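Local coordinates for Lmo0547 protein (Listeria monocytogenes, PDB 4R9N) that probably acts as a SorC-family transcriptional regulator whose sugar-binding domain, the part crystallised here, is thought to sense a carbohydrate effector, at residues A[11-25]-A[240-254]. Residues are numbered along the deposited sequence; the frame is centred on the assembly and turned at random. Where two conformers were deposited one is given.
Sequences LEEKFGLEEAIVVAT and IDVIVITDRMAEYIL
Thr-25 and Asp-247 close one end of the contact: the threonine hydroxyl OG1 donates to the syn lone pair of Asp-247 OD1 over 2.8 Å. With chi1 at 53°, OG1 sits between the backbone N and the carbonyl carbon of Thr-25, while CG2 is left to lie against CG2 of Thr-246. Thr-25 N adds a weak bond to the same carboxylate oxygen. The backbone of Asp-247 is gripped as well, its N donating to Val-23 O at 2.9 Å just where strand 242-246 gives way to helix 247-253; Thr-246 caps this helix by accepting from Met-249 N through OG1. Strands 19-23 and 242-246 run parallel, the first at the edge of the Rossmann-like sheet and the second next to it, with Ile-21 N reaching Ile-243 O at 2.7 Å in an almost straight bond (178°). Side chains alternate between the faces: Ile-21 lies alongside Val-244 beneath helix 30-49, whereas Ala-20 and Ile-243 face helix 3-15. On that second side Leu-11 packs between the sheet and helix 247-253. Its CD1 meets Ala-250 CB at 3.7 Å and lies near Ile-245 CD1, and CD2 packs on Ile-253 CD1 and on Leu-254 CG, the two leucines crossing at about a right angle. In one of its two conformers, Ile-243 sets CG1 against Leu-17 CD1 at 3.7 Å, the side chains roughly perpendicular, and also touches Ala-20 CB. Lys-14, extended as far as chi3, slides past the Leu-254 side chain in the opposite direction and turns at chi4 (92°), which brings NZ within 3.1 Å of Leu-254 O.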
# COMPACT_ATOMS: atom_id res chain seq x y z
N LEU A 11 -11.37 -13.41 10.16
CA LEU A 11 -11.10 -12.47 9.08
C LEU A 11 -10.86 -13.17 7.74
O LEU A 11 -11.31 -12.70 6.70
CB LEU A 11 -9.86 -11.63 9.42
CG LEU A 11 -10.05 -10.61 10.52
CD1 LEU A 11 -8.73 -10.20 11.11
CD2 LEU A 11 -10.79 -9.39 9.98
N GLU A 12 -10.17 -14.30 7.76
CA GLU A 12 -9.91 -15.03 6.54
C GLU A 12 -11.21 -15.53 5.91
O GLU A 12 -11.41 -15.42 4.69
CB GLU A 12 -8.93 -16.17 6.77
CG GLU A 12 -7.54 -15.67 7.14
CD GLU A 12 -6.65 -16.62 7.91
OE1 GLU A 12 -7.11 -17.74 8.22
OE2 GLU A 12 -5.48 -16.23 8.25
N GLU A 13 -12.10 -16.02 6.75
CA GLU A 13 -13.40 -16.54 6.32
C GLU A 13 -14.27 -15.40 5.81
O GLU A 13 -14.90 -15.49 4.78
CB GLU A 13 -14.09 -17.29 7.49
CG GLU A 13 -13.31 -18.50 7.99
CD GLU A 13 -13.68 -19.03 9.39
OE1 GLU A 13 -14.59 -18.51 10.09
OE2 GLU A 13 -13.03 -20.01 9.82
N LYS A 14 -14.34 -14.31 6.58
CA LYS A 14 -15.15 -13.20 6.18
C LYS A 14 -14.76 -12.65 4.80
O LYS A 14 -15.59 -12.51 3.90
CB LYS A 14 -15.16 -12.08 7.26
CG LYS A 14 -16.02 -10.87 6.94
CD LYS A 14 -16.22 -9.98 8.17
CE LYS A 14 -16.91 -8.69 7.87
NZ LYS A 14 -18.36 -8.79 8.03
N PHE A 15 -13.49 -12.31 4.65
CA PHE A 15 -13.06 -11.60 3.44
C PHE A 15 -12.46 -12.51 2.37
O PHE A 15 -12.10 -12.03 1.31
CB PHE A 15 -12.10 -10.51 3.83
CG PHE A 15 -12.72 -9.48 4.71
CD1 PHE A 15 -13.73 -8.70 4.23
CD2 PHE A 15 -12.30 -9.30 6.01
CE1 PHE A 15 -14.33 -7.75 5.02
CE2 PHE A 15 -12.91 -8.37 6.81
CZ PHE A 15 -13.92 -7.57 6.31
N GLY A 16 -12.33 -13.80 2.62
CA GLY A 16 -11.67 -14.68 1.64
C GLY A 16 -10.18 -14.37 1.48
O GLY A 16 -9.66 -14.40 0.36
N LEU A 17 -9.48 -14.06 2.59
CA LEU A 17 -8.04 -13.86 2.53
C LEU A 17 -7.20 -15.12 2.51
O LEU A 17 -7.54 -16.17 3.07
CB LEU A 17 -7.58 -12.98 3.69
CG LEU A 17 -8.35 -11.64 3.78
CD1 LEU A 17 -8.21 -11.01 5.16
CD2 LEU A 17 -7.91 -10.68 2.69
N GLU A 18 -6.04 -14.99 1.91
CA GLU A 18 -4.99 -15.99 2.03
C GLU A 18 -4.50 -16.06 3.49
O GLU A 18 -4.30 -17.17 4.08
CB GLU A 18 -3.88 -15.63 1.04
CG GLU A 18 -2.65 -16.52 1.04
CD GLU A 18 -1.55 -15.99 0.12
OE1 GLU A 18 -1.85 -15.17 -0.79
OE2 GLU A 18 -0.38 -16.36 0.32
N GLU A 19 -4.28 -14.91 4.10
CA GLU A 19 -3.83 -14.84 5.47
C GLU A 19 -4.15 -13.53 6.15
O GLU A 19 -4.11 -12.46 5.53
CB GLU A 19 -2.31 -15.09 5.57
CG GLU A 19 -1.85 -15.19 7.03
CD GLU A 19 -0.36 -15.43 7.23
OE1 GLU A 19 0.42 -15.30 6.25
OE2 GLU A 19 0.06 -15.77 8.39
N ALA A 20 -4.46 -13.59 7.43
CA ALA A 20 -4.60 -12.40 8.27
C ALA A 20 -3.63 -12.51 9.43
O ALA A 20 -3.58 -13.54 10.11
CB ALA A 20 -6.06 -12.22 8.72
N ILE A 21 -2.80 -11.48 9.61
CA ILE A 21 -1.90 -11.42 10.73
C ILE A 21 -2.39 -10.35 11.71
O ILE A 21 -2.53 -9.17 11.32
CB ILE A 21 -0.50 -11.05 10.22
CG1 ILE A 21 0.00 -12.13 9.26
CG2 ILE A 21 0.39 -10.83 11.44
CD1 ILE A 21 0.98 -11.61 8.21
N VAL A 22 -2.80 -10.77 12.89
CA VAL A 22 -3.44 -9.86 13.81
C VAL A 22 -2.50 -9.68 14.97
O VAL A 22 -2.07 -10.66 15.59
CB VAL A 22 -4.81 -10.36 14.36
CG1 VAL A 22 -5.34 -9.34 15.32
CG2 VAL A 22 -5.81 -10.54 13.25
N VAL A 23 -2.29 -8.43 15.32
CA VAL A 23 -1.28 -8.06 16.29
C VAL A 23 -1.99 -7.65 17.57
O VAL A 23 -2.87 -6.83 17.53
CB VAL A 23 -0.43 -6.89 15.68
CG1 VAL A 23 0.36 -6.19 16.73
CG2 VAL A 23 0.47 -7.44 14.57
N ALA A 24 -1.59 -8.23 18.69
CA ALA A 24 -2.24 -7.96 19.96
C ALA A 24 -1.71 -6.68 20.55
O ALA A 24 -0.54 -6.55 20.78
CB ALA A 24 -2.02 -9.11 20.95
N THR A 25 -2.60 -5.72 20.77
CA THR A 25 -2.22 -4.48 21.38
C THR A 25 -2.58 -4.63 22.85
O THR A 25 -3.66 -5.14 23.19
CB THR A 25 -3.00 -3.30 20.80
OG1 THR A 25 -4.39 -3.58 20.87
CG2 THR A 25 -2.63 -3.04 19.33
N ILE A 240 -6.82 -7.39 -1.97
CA ILE A 240 -5.85 -7.69 -0.91
C ILE A 240 -5.94 -9.16 -0.60
O ILE A 240 -7.01 -9.72 -0.39
CB ILE A 240 -6.17 -6.91 0.37
CG1 ILE A 240 -5.93 -5.44 0.15
CG2 ILE A 240 -5.40 -7.46 1.59
CD1 ILE A 240 -6.72 -4.57 1.11
N ASP A 241 -4.79 -9.76 -0.43
CA ASP A 241 -4.64 -11.19 -0.11
C ASP A 241 -4.24 -11.46 1.34
O ASP A 241 -4.64 -12.48 1.92
CB ASP A 241 -3.65 -11.84 -1.07
CG ASP A 241 -4.08 -11.68 -2.52
OD1 ASP A 241 -5.21 -12.18 -2.85
OD2 ASP A 241 -3.32 -11.04 -3.35
N VAL A 242 -3.46 -10.55 1.92
CA VAL A 242 -2.92 -10.74 3.24
C VAL A 242 -3.06 -9.37 3.92
O VAL A 242 -2.68 -8.28 3.34
CB VAL A 242 -1.40 -11.12 3.17
CG1 VAL A 242 -0.78 -11.13 4.56
CG2 VAL A 242 -1.18 -12.45 2.41
N ILE A 243 -3.61 -9.38 5.09
CA ILE A 243 -3.66 -8.16 5.90
C ILE A 243 -2.90 -8.30 7.16
O ILE A 243 -2.87 -9.42 7.79
CB ILE A 243 -5.09 -7.72 6.27
CG1 ILE A 243 -5.89 -8.79 6.98
CG2 ILE A 243 -5.83 -7.22 5.05
CD1 ILE A 243 -7.16 -8.19 7.56
N VAL A 244 -2.26 -7.22 7.57
CA VAL A 244 -1.58 -7.11 8.84
C VAL A 244 -2.26 -5.95 9.53
O VAL A 244 -2.19 -4.79 9.05
CB VAL A 244 -0.06 -6.84 8.72
CG1 VAL A 244 0.57 -6.93 10.08
CG2 VAL A 244 0.58 -7.89 7.81
N ILE A 245 -2.98 -6.27 10.61
CA ILE A 245 -3.73 -5.29 11.38
C ILE A 245 -3.74 -5.61 12.85
O ILE A 245 -3.35 -6.71 13.26
CB ILE A 245 -5.19 -5.11 10.91
CG1 ILE A 245 -5.97 -6.41 11.07
CG2 ILE A 245 -5.25 -4.56 9.47
CD1 ILE A 245 -7.47 -6.19 10.81
N THR A 246 -4.19 -4.65 13.63
CA THR A 246 -4.26 -4.77 15.06
C THR A 246 -5.51 -5.54 15.43
O THR A 246 -6.46 -5.65 14.66
CB THR A 246 -4.33 -3.41 15.79
OG1 THR A 246 -5.47 -2.68 15.39
CG2 THR A 246 -3.07 -2.58 15.60
N ASP A 247 -5.54 -6.05 16.63
CA ASP A 247 -6.77 -6.73 17.09
C ASP A 247 -7.93 -5.78 17.29
O ASP A 247 -9.10 -6.16 17.08
CB ASP A 247 -6.51 -7.58 18.36
CG ASP A 247 -5.88 -6.82 19.47
OD1 ASP A 247 -5.64 -5.57 19.33
OD2 ASP A 247 -5.61 -7.50 20.52
N ARG A 248 -7.63 -4.55 17.67
CA ARG A 248 -8.64 -3.48 17.76
C ARG A 248 -9.32 -3.21 16.39
O ARG A 248 -10.55 -3.10 16.31
CB ARG A 248 -7.99 -2.21 18.31
CG ARG A 248 -8.90 -1.25 19.06
CD ARG A 248 -8.16 -0.62 20.24
NE ARG A 248 -6.82 -0.14 19.87
CZ ARG A 248 -5.84 0.14 20.72
NH1 ARG A 248 -4.67 0.56 20.26
NH2 ARG A 248 -6.01 0.04 22.02
N MSE A 249 -8.51 -3.13 15.33
CA MSE A 249 -9.04 -2.93 13.99
C MSE A 249 -9.79 -4.17 13.57
O MSE A 249 -10.81 -4.06 12.93
CB MSE A 249 -7.92 -2.72 12.97
CG MSE A 249 -8.41 -2.64 11.54
SE MSE A 249 -9.38 -0.95 11.17
CE MSE A 249 -8.23 0.09 12.36
N ALA A 250 -9.25 -5.35 13.87
CA ALA A 250 -9.95 -6.58 13.51
C ALA A 250 -11.37 -6.66 14.13
O ALA A 250 -12.33 -7.04 13.45
CB ALA A 250 -9.13 -7.77 13.89
N GLU A 251 -11.51 -6.26 15.39
CA GLU A 251 -12.81 -6.34 16.07
C GLU A 251 -13.81 -5.44 15.39
O GLU A 251 -14.98 -5.80 15.20
CB GLU A 251 -12.67 -5.98 17.55
CG GLU A 251 -11.98 -7.08 18.36
CD GLU A 251 -11.34 -6.61 19.67
OE1 GLU A 251 -11.49 -5.42 20.05
OE2 GLU A 251 -10.67 -7.43 20.34
N TYR A 252 -13.31 -4.28 14.99
CA TYR A 252 -14.11 -3.25 14.42
C TYR A 252 -14.55 -3.61 13.01
O TYR A 252 -15.62 -3.20 12.59
CB TYR A 252 -13.28 -1.96 14.41
CG TYR A 252 -14.06 -0.71 14.14
CD1 TYR A 252 -15.34 -0.51 14.70
CD2 TYR A 252 -13.54 0.30 13.35
CE1 TYR A 252 -16.07 0.64 14.45
CE2 TYR A 252 -14.26 1.46 13.08
CZ TYR A 252 -15.51 1.64 13.64
OH TYR A 252 -16.20 2.79 13.38
N ILE A 253 -13.74 -4.34 12.25
CA ILE A 253 -14.15 -4.70 10.91
C ILE A 253 -14.83 -6.07 10.82
O ILE A 253 -15.36 -6.40 9.78
CB ILE A 253 -13.01 -4.60 9.87
CG1 ILE A 253 -11.90 -5.62 10.10
CG2 ILE A 253 -12.44 -3.19 9.85
CD1 ILE A 253 -10.89 -5.65 8.95
N LEU A 254 -14.83 -6.85 11.89
CA LEU A 254 -15.49 -8.16 11.82
C LEU A 254 -17.00 -7.99 11.93
O LEU A 254 -17.75 -8.47 11.06
CB LEU A 254 -14.98 -9.12 12.89
CG LEU A 254 -13.73 -9.80 12.31
CD1 LEU A 254 -12.89 -10.41 13.42
CD2 LEU A 254 -14.09 -10.83 11.23
OXT LEU A 254 -17.46 -7.35 12.86
O HOH W 1 -7.04 -13.73 -1.06